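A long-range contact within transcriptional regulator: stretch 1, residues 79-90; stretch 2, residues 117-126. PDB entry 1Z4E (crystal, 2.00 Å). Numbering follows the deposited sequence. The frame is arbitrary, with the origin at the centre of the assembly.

Stretch 1 (79-90) TYQGSWRATIEG
Stretch 2, residues 117-126: RGCHLIQLTT

Strands taking in Ala-86 to Gly-90 and Ile-122 to Thr-126 run parallel, their axes inclined by 28° and approaching to 4.6 Å. Ala-86 lies beside Ile-122 (CA to CA 4.7 Å) and Thr-87 beside Gln-123 (4.9 Å between CA atoms), all at extended phi/psi: -111/127, -123/144, -112/123 and -145/164. Bonding follows the parallel pattern, in which one residue reaches two partners flanking its neighbour: Ala-86 N donates to Leu-121 O (3.0 Å), and Ala-86 O accepts from Gln-123 N (2.8 Å). Gln-123 O accepts from Ile-88 N (2.9 Å). At the entry, where the second stretch turns a corner at His-120, His-120 N donates to Trp-84 O (3.0 Å), and a water bridges Trp-84 N (2.8 Å) to Gly-118 O (2.7 Å). Gly-118 closes the preceding helix in a Schellman motif; its phi/psi of 86/17 would jam a CB against the preceding carbonyl. At the far end, another water accepts from Gly-90 N (3.1 Å) and donates to Thr-125 O (2.9 Å).

Arg-85, Thr-87, Leu-121 and Gln-123 share one face. Arg-85, an extended m, t, t chain, lays its aliphatic part against Leu-121 (CD to CD1 3.5 Å), while its guanidinium satisfies two oxygens: NH1 donates to Gln-123 OE1 (3.1 Å) and NH2 to Thr-79 OG1 (2.7 Å). An amide suits position 123 because it both accepts and donates: in rotamer p, t, Gln-123 also gives NE2 to OG1 of Thr-87 (m; 3.0 Å). Leu-121 (p, p) sets CD2 over the face of the Tyr-80 ring, 4.2 Å from its centroid, a CH-pi contact.

Ala-86 and Ile-122 share the other face, Ala-86 CB lying 4.1 Å from Ile-122 CG1. Ala-86 CB also lies 3.9 Å from SG of Cys-119, whose CA-to-CB bond points sideways. Ile-88 (m, t) meets Ile-122 (t, t) tightly, CD1 to CD1 at 3.3 Å.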

# COMPACT_ATOMS: atom_id res chain seq x y z
N THR A 79 -4.29 -7.10 10.63
CA THR A 79 -5.66 -6.59 10.66
C THR A 79 -6.63 -7.45 9.88
O THR A 79 -6.23 -8.23 9.00
CB THR A 79 -5.72 -5.15 10.13
OG1 THR A 79 -5.14 -5.10 8.82
CG2 THR A 79 -4.94 -4.22 11.05
N TYR A 80 -7.92 -7.30 10.20
CA TYR A 80 -8.98 -8.08 9.57
C TYR A 80 -8.67 -9.56 9.78
O TYR A 80 -8.76 -10.37 8.85
CB TYR A 80 -9.07 -7.74 8.09
CG TYR A 80 -9.73 -6.40 7.83
CD1 TYR A 80 -11.12 -6.31 7.68
CD2 TYR A 80 -8.98 -5.23 7.78
CE1 TYR A 80 -11.74 -5.08 7.48
CE2 TYR A 80 -9.59 -3.99 7.59
CZ TYR A 80 -10.97 -3.93 7.44
OH TYR A 80 -11.57 -2.71 7.23
N GLN A 81 -8.28 -9.89 11.01
CA GLN A 81 -7.94 -11.25 11.38
C GLN A 81 -6.89 -11.88 10.46
O GLN A 81 -7.10 -12.94 9.87
CB GLN A 81 -9.21 -12.11 11.42
CG GLN A 81 -10.22 -11.59 12.44
CD GLN A 81 -11.51 -12.38 12.47
OE1 GLN A 81 -11.51 -13.60 12.68
NE2 GLN A 81 -12.63 -11.70 12.28
N GLY A 82 -5.76 -11.19 10.34
CA GLY A 82 -4.65 -11.66 9.52
C GLY A 82 -4.93 -11.82 8.04
O GLY A 82 -4.47 -12.77 7.41
N SER A 83 -5.68 -10.87 7.48
CA SER A 83 -6.05 -10.91 6.07
C SER A 83 -5.00 -10.30 5.16
O SER A 83 -4.42 -9.27 5.47
CB SER A 83 -7.36 -10.13 5.83
OG SER A 83 -8.48 -10.75 6.43
N TRP A 84 -4.79 -10.95 4.02
CA TRP A 84 -3.88 -10.44 3.01
C TRP A 84 -4.67 -9.38 2.24
O TRP A 84 -5.88 -9.50 2.09
CB TRP A 84 -3.50 -11.54 2.02
CG TRP A 84 -2.35 -12.39 2.44
CD1 TRP A 84 -2.31 -13.24 3.51
CD2 TRP A 84 -1.09 -12.51 1.78
NE1 TRP A 84 -1.09 -13.88 3.55
CE2 TRP A 84 -0.32 -13.44 2.50
CE3 TRP A 84 -0.52 -11.90 0.65
CZ2 TRP A 84 0.99 -13.80 2.13
CZ3 TRP A 84 0.77 -12.25 0.27
CH2 TRP A 84 1.51 -13.19 1.02
N ARG A 85 -3.99 -8.34 1.77
CA ARG A 85 -4.65 -7.29 1.00
C ARG A 85 -3.89 -7.13 -0.31
O ARG A 85 -2.69 -7.40 -0.37
CB ARG A 85 -4.61 -5.94 1.71
CG ARG A 85 -5.18 -5.92 3.11
CD ARG A 85 -5.22 -4.48 3.61
NE ARG A 85 -5.52 -4.40 5.03
CZ ARG A 85 -5.77 -3.26 5.68
NH1 ARG A 85 -5.76 -2.11 5.02
NH2 ARG A 85 -6.01 -3.28 6.99
N ALA A 86 -4.60 -6.71 -1.35
CA ALA A 86 -3.98 -6.44 -2.63
C ALA A 86 -4.05 -4.92 -2.80
O ALA A 86 -5.12 -4.33 -2.66
CB ALA A 86 -4.74 -7.12 -3.76
N THR A 87 -2.90 -4.30 -3.08
CA THR A 87 -2.86 -2.86 -3.30
C THR A 87 -2.52 -2.61 -4.76
O THR A 87 -1.49 -3.10 -5.27
CB THR A 87 -1.79 -2.16 -2.42
OG1 THR A 87 -2.07 -2.40 -1.04
CG2 THR A 87 -1.78 -0.66 -2.67
N ILE A 88 -3.39 -1.87 -5.44
CA ILE A 88 -3.20 -1.53 -6.85
C ILE A 88 -2.58 -0.14 -6.88
O ILE A 88 -3.00 0.75 -6.14
CB ILE A 88 -4.53 -1.50 -7.60
CG1 ILE A 88 -5.10 -2.92 -7.69
CG2 ILE A 88 -4.34 -0.90 -8.99
CD1 ILE A 88 -6.45 -2.99 -8.37
N GLU A 89 -1.60 0.05 -7.76
CA GLU A 89 -0.91 1.33 -7.87
C GLU A 89 -0.65 1.74 -9.32
O GLU A 89 -0.28 0.91 -10.15
CB GLU A 89 0.42 1.26 -7.12
CG GLU A 89 1.31 2.50 -7.25
CD GLU A 89 0.66 3.75 -6.68
OE1 GLU A 89 0.05 3.68 -5.60
OE2 GLU A 89 0.78 4.82 -7.32
N GLY A 90 -0.85 3.02 -9.60
CA GLY A 90 -0.60 3.56 -10.92
C GLY A 90 -1.30 2.91 -12.10
O GLY A 90 -0.65 2.41 -13.01
N ARG A 117 -5.42 -15.07 -4.98
CA ARG A 117 -4.32 -15.08 -4.02
C ARG A 117 -4.80 -15.16 -2.57
O ARG A 117 -3.99 -15.22 -1.65
CB ARG A 117 -3.45 -13.83 -4.17
CG ARG A 117 -2.72 -13.70 -5.48
CD ARG A 117 -1.73 -14.83 -5.70
NE ARG A 117 -1.05 -14.67 -6.98
CZ ARG A 117 0.07 -13.99 -7.17
NH1 ARG A 117 0.68 -13.39 -6.15
NH2 ARG A 117 0.57 -13.88 -8.39
N GLY A 118 -6.11 -15.14 -2.37
CA GLY A 118 -6.64 -15.22 -1.02
C GLY A 118 -6.74 -13.89 -0.28
O GLY A 118 -6.86 -13.88 0.95
N CYS A 119 -6.70 -12.78 -1.00
CA CYS A 119 -6.81 -11.46 -0.39
C CYS A 119 -8.26 -11.21 0.01
O CYS A 119 -9.18 -11.62 -0.70
CB CYS A 119 -6.37 -10.37 -1.37
SG CYS A 119 -4.63 -10.46 -1.78
N HIS A 120 -8.48 -10.53 1.13
CA HIS A 120 -9.84 -10.25 1.56
C HIS A 120 -10.29 -8.84 1.22
O HIS A 120 -11.46 -8.49 1.38
CB HIS A 120 -9.99 -10.54 3.06
CG HIS A 120 -9.82 -11.98 3.40
ND1 HIS A 120 -10.11 -12.99 2.51
CD2 HIS A 120 -9.39 -12.59 4.53
CE1 HIS A 120 -9.88 -14.16 3.07
NE2 HIS A 120 -9.44 -13.95 4.30
N LEU A 121 -9.37 -8.02 0.75
CA LEU A 121 -9.74 -6.67 0.33
C LEU A 121 -8.71 -6.14 -0.66
O LEU A 121 -7.56 -6.58 -0.70
CB LEU A 121 -9.89 -5.74 1.53
CG LEU A 121 -8.72 -5.16 2.33
CD1 LEU A 121 -7.99 -4.13 1.49
CD2 LEU A 121 -9.27 -4.50 3.59
N ILE A 122 -9.16 -5.22 -1.50
CA ILE A 122 -8.27 -4.62 -2.46
C ILE A 122 -8.35 -3.13 -2.19
O ILE A 122 -9.41 -2.61 -1.81
CB ILE A 122 -8.67 -5.02 -3.92
CG1 ILE A 122 -7.67 -4.43 -4.92
CG2 ILE A 122 -10.08 -4.59 -4.21
CD1 ILE A 122 -7.68 -5.15 -6.25
N GLN A 123 -7.22 -2.44 -2.33
CA GLN A 123 -7.17 -1.01 -2.05
C GLN A 123 -6.23 -0.27 -2.98
O GLN A 123 -5.40 -0.87 -3.67
CB GLN A 123 -6.69 -0.80 -0.61
CG GLN A 123 -5.44 -1.61 -0.28
CD GLN A 123 -4.95 -1.43 1.15
OE1 GLN A 123 -5.74 -1.24 2.07
NE2 GLN A 123 -3.64 -1.52 1.35
N LEU A 124 -6.38 1.05 -3.00
CA LEU A 124 -5.54 1.92 -3.80
C LEU A 124 -5.83 3.36 -3.42
O LEU A 124 -6.83 3.64 -2.74
CB LEU A 124 -5.82 1.74 -5.30
CG LEU A 124 -7.11 2.36 -5.84
CD1 LEU A 124 -6.88 2.92 -7.22
CD2 LEU A 124 -8.21 1.32 -5.85
N THR A 125 -4.94 4.25 -3.84
CA THR A 125 -5.08 5.68 -3.58
C THR A 125 -5.03 6.35 -4.94
O THR A 125 -4.21 5.99 -5.77
CB THR A 125 -3.93 6.24 -2.70
OG1 THR A 125 -2.67 5.78 -3.21
CG2 THR A 125 -4.09 5.78 -1.27
N THR A 126 -5.93 7.31 -5.16
CA THR A 126 -5.97 8.02 -6.43
C THR A 126 -5.81 9.50 -6.15
O THR A 126 -6.42 10.03 -5.23
CB THR A 126 -7.29 7.78 -7.17
OG1 THR A 126 -8.39 8.15 -6.33
CG2 THR A 126 -7.41 6.32 -7.56
O HOH W 1 -6.20 -13.34 3.55
O HOH W 2 -2.57 3.14 -4.92
O HOH W 3 -0.89 6.42 -5.15
O HOH W 4 -2.71 4.78 -7.91